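Local coordinates for protein thymidylate synthase 1 (Bacillus subtilis, PDB 1BKP) that probably catalyses the reductive methylation of dUMP to dTMP, with 5,10-methylenetetrahydrofolate as methyl donor and reductant, and works as a homodimer, at residues A[39-44]-A[217-222]; A[160-165]-A[176-181]; A[190-195]-A[211-216]. One frame throughout, in Å; residues are numbered along the deposited sequence. Where two conformers were deposited one is given.

Contact 1: A[39-44]-A[217-222]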
loop_
_atom_site.group_PDB
_atom_site.type_symbol
_atom_site.label_atom_id
_atom_site.label_comp_id
_atom_site.label_asym_id
_atom_site.label_seq_id
_atom_site.Cartn_x
_atom_site.Cartn_y
_atom_site.Cartn_z
ATOM N N THR A 39 -9.888 -12.624 17.669
ATOM C CA THR A 39 -9.605 -13.021 16.296
ATOM C C THR A 39 -8.265 -13.699 16.187
ATOM O O THR A 39 -7.519 -13.722 17.182
ATOM C CB THR A 39 -9.473 -11.791 15.374
ATOM O OG1 THR A 39 -8.367 -10.977 15.807
ATOM C CG2 THR A 39 -10.752 -10.954 15.382
ATOM N N LEU A 40 -8.095 -14.482 15.124
ATOM C CA LEU A 40 -6.801 -15.056 14.699
ATOM C C LEU A 40 -6.382 -14.168 13.461
ATOM O O LEU A 40 -7.243 -13.818 12.646
ATOM C CB LEU A 40 -6.891 -16.522 14.176
ATOM C CG LEU A 40 -7.350 -17.580 15.204
ATOM C CD1 LEU A 40 -7.456 -18.915 14.553
ATOM C CD2 LEU A 40 -6.409 -17.611 16.382
ATOM N N SER A 41 -5.093 -13.827 13.326
ATOM C CA SER A 41 -4.715 -13.019 12.187
ATOM C C SER A 41 -3.345 -13.363 11.715
ATOM O O SER A 41 -2.535 -13.973 12.451
ATOM C CB SER A 41 -4.768 -11.536 12.572
ATOM O OG SER A 41 -3.900 -11.339 13.675
ATOM N N VAL A 42 -3.099 -12.988 10.463
ATOM C CA VAL A 42 -1.794 -13.112 9.788
ATOM C C VAL A 42 -1.562 -11.751 9.083
ATOM O O VAL A 42 -2.474 -10.921 8.941
ATOM C CB VAL A 42 -1.687 -14.219 8.750
ATOM C CG1 VAL A 42 -1.795 -15.593 9.436
ATOM C CG2 VAL A 42 -2.746 -14.008 7.583
ATOM N N ILE A 43 -0.312 -11.457 8.810
ATOM C CA ILE A 43 0.074 -10.182 8.237
ATOM C C ILE A 43 0.513 -10.291 6.797
ATOM O O ILE A 43 1.321 -11.174 6.457
ATOM C CB ILE A 43 1.303 -9.633 9.065
ATOM C CG1 ILE A 43 0.872 -9.216 10.492
ATOM C CG2 ILE A 43 1.873 -8.424 8.503
ATOM C CD1 ILE A 43 2.196 -8.920 11.368
ATOM N N SER A 44 0.038 -9.339 5.989
ATOM C CA SER A 44 0.392 -9.189 4.632
ATOM C C SER A 44 0.138 -10.361 3.695
ATOM O O SER A 44 1.026 -11.170 3.438
ATOM C CB SER A 44 1.830 -8.647 4.523
ATOM O OG SER A 44 2.142 -8.251 3.221
ATOM N N ILE A 217 -3.704 -7.200 1.464
ATOM C CA ILE A 217 -4.380 -6.944 2.766
ATOM C C ILE A 217 -3.283 -6.918 3.842
ATOM O O ILE A 217 -2.387 -7.758 3.809
ATOM C CB ILE A 217 -5.320 -8.065 3.193
ATOM C CG1 ILE A 217 -6.394 -8.382 2.150
ATOM C CG2 ILE A 217 -6.117 -7.636 4.446
ATOM C CD1 ILE A 217 -6.070 -9.627 1.420
ATOM N N GLY A 218 -3.338 -5.918 4.719
ATOM C CA GLY A 218 -2.339 -5.839 5.803
ATOM C C GLY A 218 -2.715 -6.727 6.981
ATOM O O GLY A 218 -2.281 -7.837 7.062
ATOM N N ASP A 219 -3.647 -6.325 7.841
ATOM C CA ASP A 219 -3.979 -7.261 8.945
ATOM C C ASP A 219 -5.149 -8.169 8.468
ATOM O O ASP A 219 -6.251 -7.706 8.307
ATOM C CB ASP A 219 -4.423 -6.472 10.121
ATOM C CG ASP A 219 -4.540 -7.349 11.369
ATOM O OD1 ASP A 219 -5.488 -8.115 11.442
ATOM O OD2 ASP A 219 -3.647 -7.359 12.212
ATOM N N CYS A 220 -4.868 -9.442 8.251
ATOM C CA CYS A 220 -5.836 -10.410 7.782
ATOM C C CYS A 220 -6.421 -11.144 9.003
ATOM O O CYS A 220 -5.727 -11.962 9.573
ATOM C CB CYS A 220 -5.039 -11.392 6.989
ATOM S SG CYS A 220 -5.883 -12.137 5.698
ATOM N N HIS A 221 -7.675 -10.911 9.367
ATOM C CA HIS A 221 -8.228 -11.580 10.586
ATOM C C HIS A 221 -9.542 -12.259 10.458
ATOM O O HIS A 221 -10.290 -11.959 9.535
ATOM C CB HIS A 221 -8.299 -10.573 11.720
ATOM C CG HIS A 221 -9.062 -9.315 11.372
ATOM N ND1 HIS A 221 -10.416 -9.195 11.534
ATOM C CD2 HIS A 221 -8.644 -8.104 10.925
ATOM C CE1 HIS A 221 -10.816 -7.974 11.226
ATOM N NE2 HIS A 221 -9.754 -7.285 10.846
ATOM N N VAL A 222 -9.761 -13.281 11.317
ATOM C CA VAL A 222 -11.061 -13.935 11.345
ATOM C C VAL A 222 -11.483 -14.091 12.804
ATOM O O VAL A 222 -10.644 -14.362 13.693
ATOM C CB VAL A 222 -11.157 -15.288 10.626
ATOM C CG1 VAL A 222 -10.673 -15.275 9.240
ATOM C CG2 VAL A 222 -10.542 -16.355 11.360
#
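Leu40 and Val222 form one hydrogen-bonded pair of an antiparallel ladder, Val42 and Cys220 the other; the ladder joins neighbouring strands of the large mixed sheet of the thymidylate synthase fold. Backbone bonds carry most of it. Leu40 N and Val222 O lie 2.9 Å apart, and Val222 N to Leu40 O has the same length; Val42 and Cys220 exchange a like pair. A fifth bond, Ser44 N to Gly218 O at 3.0 Å, follows past Ile43, where the chain turns a corner.

Apolar contacts lie on the face bearing Val42 and Cys220, which packs against helix 3-17. On the face of Ser41 and His221, Ser41 CB meets His221 CB at 3.8 Å. In His221, CG stands between the backbone N and the carbonyl carbon (chi1 54°); the imidazole leads away from segment 39-44, and NE2 makes a weak hydrogen bond to Ser181 OG. His221 and Val222 are predicted to help bind dUMP.

Polar side chains here are paired across the dimer: Lys169 of the second subunit makes a salt bridge to Asp219 OD2 and a hydrogen bond to Ser41 OG. Between the strands, Val42 CG2 touches Cys220 CB at 3.5 Å.

Contact 2: A[160-165]-A[176-181]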
loop_
_atom_site.group_PDB
_atom_site.type_symbol
_atom_site.label_atom_id
_atom_site.label_comp_id
_atom_site.label_asym_id
_atom_site.label_seq_id
_atom_site.Cartn_x
_atom_site.Cartn_y
_atom_site.Cartn_z
ATOM N N CYS A 160 -11.134 0.949 5.293
ATOM C CA CYS A 160 -10.395 -0.295 5.225
ATOM C C CYS A 160 -9.659 -0.351 3.882
ATOM O O CYS A 160 -8.453 -0.529 3.853
ATOM C CB CYS A 160 -11.267 -1.546 5.350
ATOM S SG CYS A 160 -11.717 -1.919 7.119
ATOM N N VAL A 161 -10.395 -0.317 2.764
ATOM C CA VAL A 161 -9.756 -0.396 1.421
ATOM C C VAL A 161 -9.538 1.083 1.090
ATOM O O VAL A 161 -10.454 1.793 0.648
ATOM C CB VAL A 161 -10.694 -1.115 0.360
ATOM C CG1 VAL A 161 -9.926 -1.195 -0.968
ATOM C CG2 VAL A 161 -11.159 -2.545 0.865
ATOM N N TYR A 162 -8.321 1.539 1.294
ATOM C CA TYR A 162 -8.096 2.964 1.270
ATOM C C TYR A 162 -7.252 3.501 0.103
ATOM O O TYR A 162 -7.113 4.742 -0.026
ATOM C CB TYR A 162 -7.409 3.343 2.637
ATOM C CG TYR A 162 -5.936 2.866 2.856
ATOM C CD1 TYR A 162 -5.666 1.555 3.340
ATOM C CD2 TYR A 162 -4.846 3.636 2.389
ATOM C CE1 TYR A 162 -4.398 1.041 3.338
ATOM C CE2 TYR A 162 -3.549 3.122 2.392
ATOM C CZ TYR A 162 -3.341 1.802 2.886
ATOM O OH TYR A 162 -2.098 1.267 2.974
ATOM N N GLU A 163 -6.640 2.620 -0.682
ATOM C CA GLU A 163 -5.825 3.149 -1.799
ATOM C C GLU A 163 -5.823 2.271 -2.979
ATOM O O GLU A 163 -6.120 1.028 -2.897
ATOM C CB GLU A 163 -4.328 3.413 -1.341
ATOM C CG GLU A 163 -3.644 2.074 -1.044
ATOM C CD GLU A 163 -2.146 2.243 -0.691
ATOM O OE1 GLU A 163 -1.546 3.240 -1.046
ATOM O OE2 GLU A 163 -1.576 1.348 -0.103
ATOM N N THR A 164 -5.549 2.882 -4.148
ATOM C CA THR A 164 -5.440 2.085 -5.382
ATOM C C THR A 164 -4.240 2.631 -6.147
ATOM O O THR A 164 -3.850 3.773 -5.963
ATOM C CB THR A 164 -6.636 2.231 -6.346
ATOM O OG1 THR A 164 -6.731 3.569 -6.878
ATOM C CG2 THR A 164 -7.988 1.989 -5.655
ATOM N N GLN A 165 -3.627 1.793 -6.967
ATOM C CA GLN A 165 -2.548 2.263 -7.884
ATOM C C GLN A 165 -2.903 1.587 -9.237
ATOM O O GLN A 165 -3.210 0.408 -9.299
ATOM C CB GLN A 165 -1.130 1.872 -7.404
ATOM C CG GLN A 165 -0.134 2.452 -8.426
ATOM C CD GLN A 165 1.292 2.465 -7.889
ATOM O OE1 GLN A 165 1.549 2.077 -6.814
ATOM N NE2 GLN A 165 2.236 2.985 -8.703
ATOM N N GLU A 176 -4.086 -2.248 -8.701
ATOM C CA GLU A 176 -3.583 -2.838 -7.456
ATOM C C GLU A 176 -4.303 -2.089 -6.322
ATOM O O GLU A 176 -4.278 -0.868 -6.256
ATOM C CB GLU A 176 -2.049 -2.659 -7.349
ATOM C CG GLU A 176 -1.504 -3.312 -6.109
ATOM C CD GLU A 176 -0.005 -3.620 -6.146
ATOM O OE1 GLU A 176 0.711 -2.976 -6.931
ATOM O OE2 GLU A 176 0.439 -4.493 -5.382
ATOM N N VAL A 177 -4.865 -2.806 -5.358
ATOM C CA VAL A 177 -5.612 -2.166 -4.286
ATOM C C VAL A 177 -5.028 -2.613 -2.935
ATOM O O VAL A 177 -4.498 -3.699 -2.843
ATOM C CB VAL A 177 -7.102 -2.735 -4.411
ATOM C CG1 VAL A 177 -7.979 -2.359 -3.325
ATOM C CG2 VAL A 177 -7.716 -2.290 -5.738
ATOM N N ARG A 178 -5.191 -1.823 -1.884
ATOM C CA ARG A 178 -4.748 -2.299 -0.560
ATOM C C ARG A 178 -5.759 -2.008 0.505
ATOM O O ARG A 178 -6.261 -0.864 0.583
ATOM C CB ARG A 178 -3.414 -1.691 -0.082
ATOM C CG ARG A 178 -2.845 -2.434 1.207
ATOM C CD ARG A 178 -1.403 -2.025 1.445
ATOM N NE ARG A 178 -0.907 -2.765 2.590
ATOM C CZ ARG A 178 -1.032 -2.412 3.853
ATOM N NH1 ARG A 178 -1.396 -1.176 4.175
ATOM N NH2 ARG A 178 -0.580 -3.226 4.789
ATOM N N ALA A 179 -6.009 -2.997 1.335
ATOM C CA ALA A 179 -6.814 -2.835 2.537
ATOM C C ALA A 179 -5.806 -2.923 3.714
ATOM O O ALA A 179 -5.019 -3.878 3.818
ATOM C CB ALA A 179 -7.797 -3.983 2.703
ATOM N N ARG A 180 -5.962 -2.007 4.670
ATOM C CA ARG A 180 -5.110 -2.027 5.855
ATOM C C ARG A 180 -5.466 -3.167 6.753
ATOM O O ARG A 180 -4.655 -3.720 7.488
ATOM C CB ARG A 180 -5.335 -0.691 6.640
ATOM C CG ARG A 180 -6.740 -0.345 6.975
ATOM C CD ARG A 180 -6.742 0.706 8.044
ATOM N NE ARG A 180 -8.117 1.055 8.405
ATOM C CZ ARG A 180 -8.758 0.611 9.457
ATOM N NH1 ARG A 180 -8.198 -0.313 10.229
ATOM N NH2 ARG A 180 -9.990 1.026 9.692
ATOM N N SER A 181 -6.733 -3.553 6.647
ATOM C CA SER A 181 -7.243 -4.613 7.500
ATOM C C SER A 181 -8.450 -5.246 6.778
ATOM O O SER A 181 -9.084 -4.541 6.022
ATOM C CB SER A 181 -7.816 -3.967 8.802
ATOM O OG SER A 181 -8.169 -5.060 9.579
#
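Tyr162 and Arg178 lie side by side, pointing the same way, across the beta hairpin of strands 161-169 and 172-183, just after the catalytic Cys160. The ring and guanidinium planes are 79° apart, and Arg178 NH1 donates to Tyr162 OH at 2.8 Å, with the hydroxyl near the guanidinium plane. Arg178 has an extended chain, CG anti to the backbone N (chi1 -169°). The same phenol oxygen bonds Glu163 OE1 of the second subunit, and Arg178 NH2 pairs with Glu176 OE1 of the second subunit, which places this face of the sheet at the dimer interface.

Glu163 crosses Arg178 at a slant, its CG between the backbone N and the carbonyl carbon (chi1 68°); Glu163 OE2 rests on Arg178 CB at 3.6 Å, while its OE1 bonds Tyr162 OH of the second subunit. The register slips by one residue between Val161 and Glu163, a beta bulge: Tyr162 N and Glu163 O both bond Arg178, through its O and N respectively.

At the active-site end Arg180 N reaches Cys160 O at 3.0 Å. The Arg180 guanidinium, held by Pro159 O and Thr158 O, lies with one face toward Cys160 SG, 4.3 Å above its plane and offset toward the rim. Arg180 is predicted to bind dUMP. On the face of Val161 and Val177, toward helix 188-206, packing is tight, with Val161 CG1 only 3.3 Å from Val177 CG1.

Contact 3: A[190-195]-A[211-216]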
loop_
_atom_site.group_PDB
_atom_site.type_symbol
_atom_site.label_atom_id
_atom_site.label_comp_id
_atom_site.label_asym_id
_atom_site.label_seq_id
_atom_site.Cartn_x
_atom_site.Cartn_y
_atom_site.Cartn_z
ATOM N N PHE A 190 -16.723 -9.365 -0.305
ATOM C CA PHE A 190 -17.486 -8.205 -0.789
ATOM C C PHE A 190 -16.495 -7.182 -1.437
ATOM O O PHE A 190 -16.756 -6.625 -2.508
ATOM C CB PHE A 190 -18.121 -7.611 0.433
ATOM C CG PHE A 190 -19.014 -6.446 0.191
ATOM C CD1 PHE A 190 -20.406 -6.625 -0.055
ATOM C CD2 PHE A 190 -18.521 -5.165 0.330
ATOM C CE1 PHE A 190 -21.236 -5.521 -0.136
ATOM C CE2 PHE A 190 -19.383 -4.027 0.242
ATOM C CZ PHE A 190 -20.716 -4.219 0.017
ATOM N N ASN A 191 -15.410 -6.868 -0.724
ATOM C CA ASN A 191 -14.403 -5.881 -1.160
ATOM C C ASN A 191 -13.614 -6.296 -2.403
ATOM O O ASN A 191 -13.447 -5.490 -3.318
ATOM C CB ASN A 191 -13.442 -5.637 -0.013
ATOM C CG ASN A 191 -14.006 -4.714 1.038
ATOM O OD1 ASN A 191 -14.833 -3.790 0.753
ATOM N ND2 ASN A 191 -13.563 -4.914 2.245
ATOM N N VAL A 192 -13.306 -7.599 -2.544
ATOM C CA VAL A 192 -12.511 -8.095 -3.657
ATOM C C VAL A 192 -13.397 -7.972 -4.930
ATOM O O VAL A 192 -12.926 -7.451 -5.972
ATOM C CB VAL A 192 -12.129 -9.503 -3.433
ATOM C CG1 VAL A 192 -11.524 -10.156 -4.685
ATOM C CG2 VAL A 192 -11.048 -9.578 -2.352
ATOM N N PHE A 193 -14.665 -8.391 -4.823
ATOM C CA PHE A 193 -15.568 -8.263 -6.015
ATOM C C PHE A 193 -15.775 -6.800 -6.412
ATOM O O PHE A 193 -15.586 -6.425 -7.544
ATOM C CB PHE A 193 -16.935 -8.907 -5.690
ATOM C CG PHE A 193 -17.978 -8.681 -6.794
ATOM C CD1 PHE A 193 -17.874 -9.348 -7.994
ATOM C CD2 PHE A 193 -19.038 -7.778 -6.618
ATOM C CE1 PHE A 193 -18.846 -9.131 -9.038
ATOM C CE2 PHE A 193 -19.996 -7.547 -7.628
ATOM C CZ PHE A 193 -19.910 -8.211 -8.817
ATOM N N GLN A 194 -16.006 -5.945 -5.421
ATOM C CA GLN A 194 -16.347 -4.557 -5.620
ATOM C C GLN A 194 -15.251 -3.788 -6.365
ATOM O O GLN A 194 -15.570 -3.075 -7.318
ATOM C CB GLN A 194 -16.599 -3.974 -4.245
ATOM C CG GLN A 194 -16.471 -2.521 -4.040
ATOM C CD GLN A 194 -16.783 -2.146 -2.556
ATOM O OE1 GLN A 194 -17.882 -1.655 -2.238
ATOM N NE2 GLN A 194 -15.868 -2.428 -1.685
ATOM N N TYR A 195 -13.991 -4.010 -6.026
ATOM C CA TYR A 195 -12.914 -3.280 -6.722
ATOM C C TYR A 195 -12.630 -3.797 -8.122
ATOM O O TYR A 195 -12.137 -3.024 -9.007
ATOM C CB TYR A 195 -11.644 -3.067 -5.817
ATOM C CG TYR A 195 -11.842 -1.829 -4.995
ATOM C CD1 TYR A 195 -12.637 -1.853 -3.801
ATOM C CD2 TYR A 195 -11.284 -0.587 -5.419
ATOM C CE1 TYR A 195 -12.865 -0.687 -3.053
ATOM C CE2 TYR A 195 -11.508 0.590 -4.712
ATOM C CZ TYR A 195 -12.307 0.517 -3.516
ATOM O OH TYR A 195 -12.530 1.708 -2.860
ATOM N N GLY A 211 -6.140 -5.626 -17.496
ATOM C CA GLY A 211 -4.900 -6.241 -17.121
ATOM C C GLY A 211 -5.144 -7.045 -15.868
ATOM O O GLY A 211 -6.239 -7.586 -15.623
ATOM N N GLU A 212 -4.084 -7.183 -15.089
ATOM C CA GLU A 212 -4.148 -7.984 -13.843
ATOM C C GLU A 212 -4.902 -7.249 -12.748
ATOM O O GLU A 212 -4.996 -6.011 -12.821
ATOM C CB GLU A 212 -2.677 -8.211 -13.408
ATOM C CG GLU A 212 -2.565 -9.211 -12.346
ATOM C CD GLU A 212 -1.207 -9.849 -12.314
ATOM O OE1 GLU A 212 -0.248 -9.273 -12.883
ATOM O OE2 GLU A 212 -1.106 -10.931 -11.694
ATOM N N TYR A 213 -5.441 -7.968 -11.723
ATOM C CA TYR A 213 -6.146 -7.269 -10.619
ATOM C C TYR A 213 -5.490 -7.877 -9.349
ATOM O O TYR A 213 -5.434 -9.099 -9.238
ATOM C CB TYR A 213 -7.620 -7.630 -10.663
ATOM C CG TYR A 213 -8.359 -7.233 -9.399
ATOM C CD1 TYR A 213 -8.371 -5.926 -8.921
ATOM C CD2 TYR A 213 -9.083 -8.179 -8.704
ATOM C CE1 TYR A 213 -9.129 -5.597 -7.768
ATOM C CE2 TYR A 213 -9.845 -7.850 -7.577
ATOM C CZ TYR A 213 -9.865 -6.536 -7.131
ATOM O OH TYR A 213 -10.737 -6.179 -6.068
ATOM N N ILE A 214 -4.893 -7.042 -8.508
ATOM C CA ILE A 214 -4.155 -7.456 -7.321
ATOM C C ILE A 214 -4.833 -6.814 -6.092
ATOM O O ILE A 214 -5.008 -5.613 -6.048
ATOM C CB ILE A 214 -2.724 -6.945 -7.494
ATOM C CG1 ILE A 214 -2.148 -7.540 -8.780
ATOM C CG2 ILE A 214 -1.895 -7.325 -6.318
ATOM C CD1 ILE A 214 -1.372 -6.556 -9.584
ATOM N N PHE A 215 -4.981 -7.593 -5.018
ATOM C CA PHE A 215 -5.697 -7.127 -3.819
ATOM C C PHE A 215 -4.808 -7.511 -2.647
ATOM O O PHE A 215 -4.494 -8.684 -2.425
ATOM C CB PHE A 215 -7.034 -7.833 -3.722
ATOM C CG PHE A 215 -7.984 -7.215 -2.647
ATOM C CD1 PHE A 215 -7.801 -7.486 -1.287
ATOM C CD2 PHE A 215 -8.979 -6.318 -3.030
ATOM C CE1 PHE A 215 -8.594 -6.847 -0.262
ATOM C CE2 PHE A 215 -9.832 -5.637 -2.041
ATOM C CZ PHE A 215 -9.646 -5.894 -0.667
ATOM N N ASN A 216 -4.299 -6.502 -2.003
ATOM C CA ASN A 216 -3.360 -6.688 -0.870
ATOM C C ASN A 216 -4.052 -6.447 0.425
ATOM O O ASN A 216 -4.775 -5.457 0.526
ATOM C CB ASN A 216 -2.275 -5.617 -0.958
ATOM C CG ASN A 216 -1.336 -5.842 -2.157
ATOM O OD1 ASN A 216 -0.764 -6.930 -2.287
ATOM N ND2 ASN A 216 -1.353 -4.931 -3.122
#
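Val192 meets two aromatic side chains of strand 211-216, Tyr213 and Phe215, as helix 190-195 passes over the sheet with its axis 9.7 Å from the strand's and an angle of 148° between their directions.

One polar bond crosses: Tyr213 OH donates to Val192 O, modelled at an unusually short 2.5 Å. The hydroxyl approaches in the carbonyl plane on a lone pair, with a C=O...donor angle of 124°. Tyr213 CG is anti to its own backbone N, and the phenol oxygen lies at the helix backbone, where Tyr213 OH also touches Tyr195 CB at 3.3 Å.

Most other contacts are apolar. Val192 CG2 sits over the centre of the Phe215 ring, 3.8 Å from the centroid and 9° off the normal, a CH-pi contact. The other branch, Val192 CG1, touches Tyr213 CE2 at 4.1 Å. Asn191, predicted to bind dUMP, lays CB near Phe215 CZ at 3.9 Å.

In the fold this is the helix-to-sheet packing of a beta-alpha-beta unit made by strand 172-183, helix 188-206 and strand 209-223. Tyr195 and Asn191 also rest on Val161 of strand 161-169, and helix 64-75 touches helix 188-206 as well: Trp75 NE1 bonds Tyr195 OH and Phe190 packs on Ala67.

In the fold
All three contacts involve one mixed sheet, in which strands 39-49, 209-223, 172-183 and 161-169 are successive neighbours. Contact 1 joins the first two, contact 2 the last two, and contact 3 sets helix 188-206 on strand 209-223, which contact 1 also uses. The centres of contacts 1 and 2 are about 14 Å apart, those of contacts 1 and 3 about 17 Å, and those of contacts 2 and 3 about 9 Å. Along the chain contact 2 closes before contact 3 opens, both nested within the loop closed by contact 1. Sheet and helix thus bring together sequence-distant residues, probably of the dUMP site shared between subunits; contacts 1 and 2 meet the second subunit through several residues, contact 3 through Ile214.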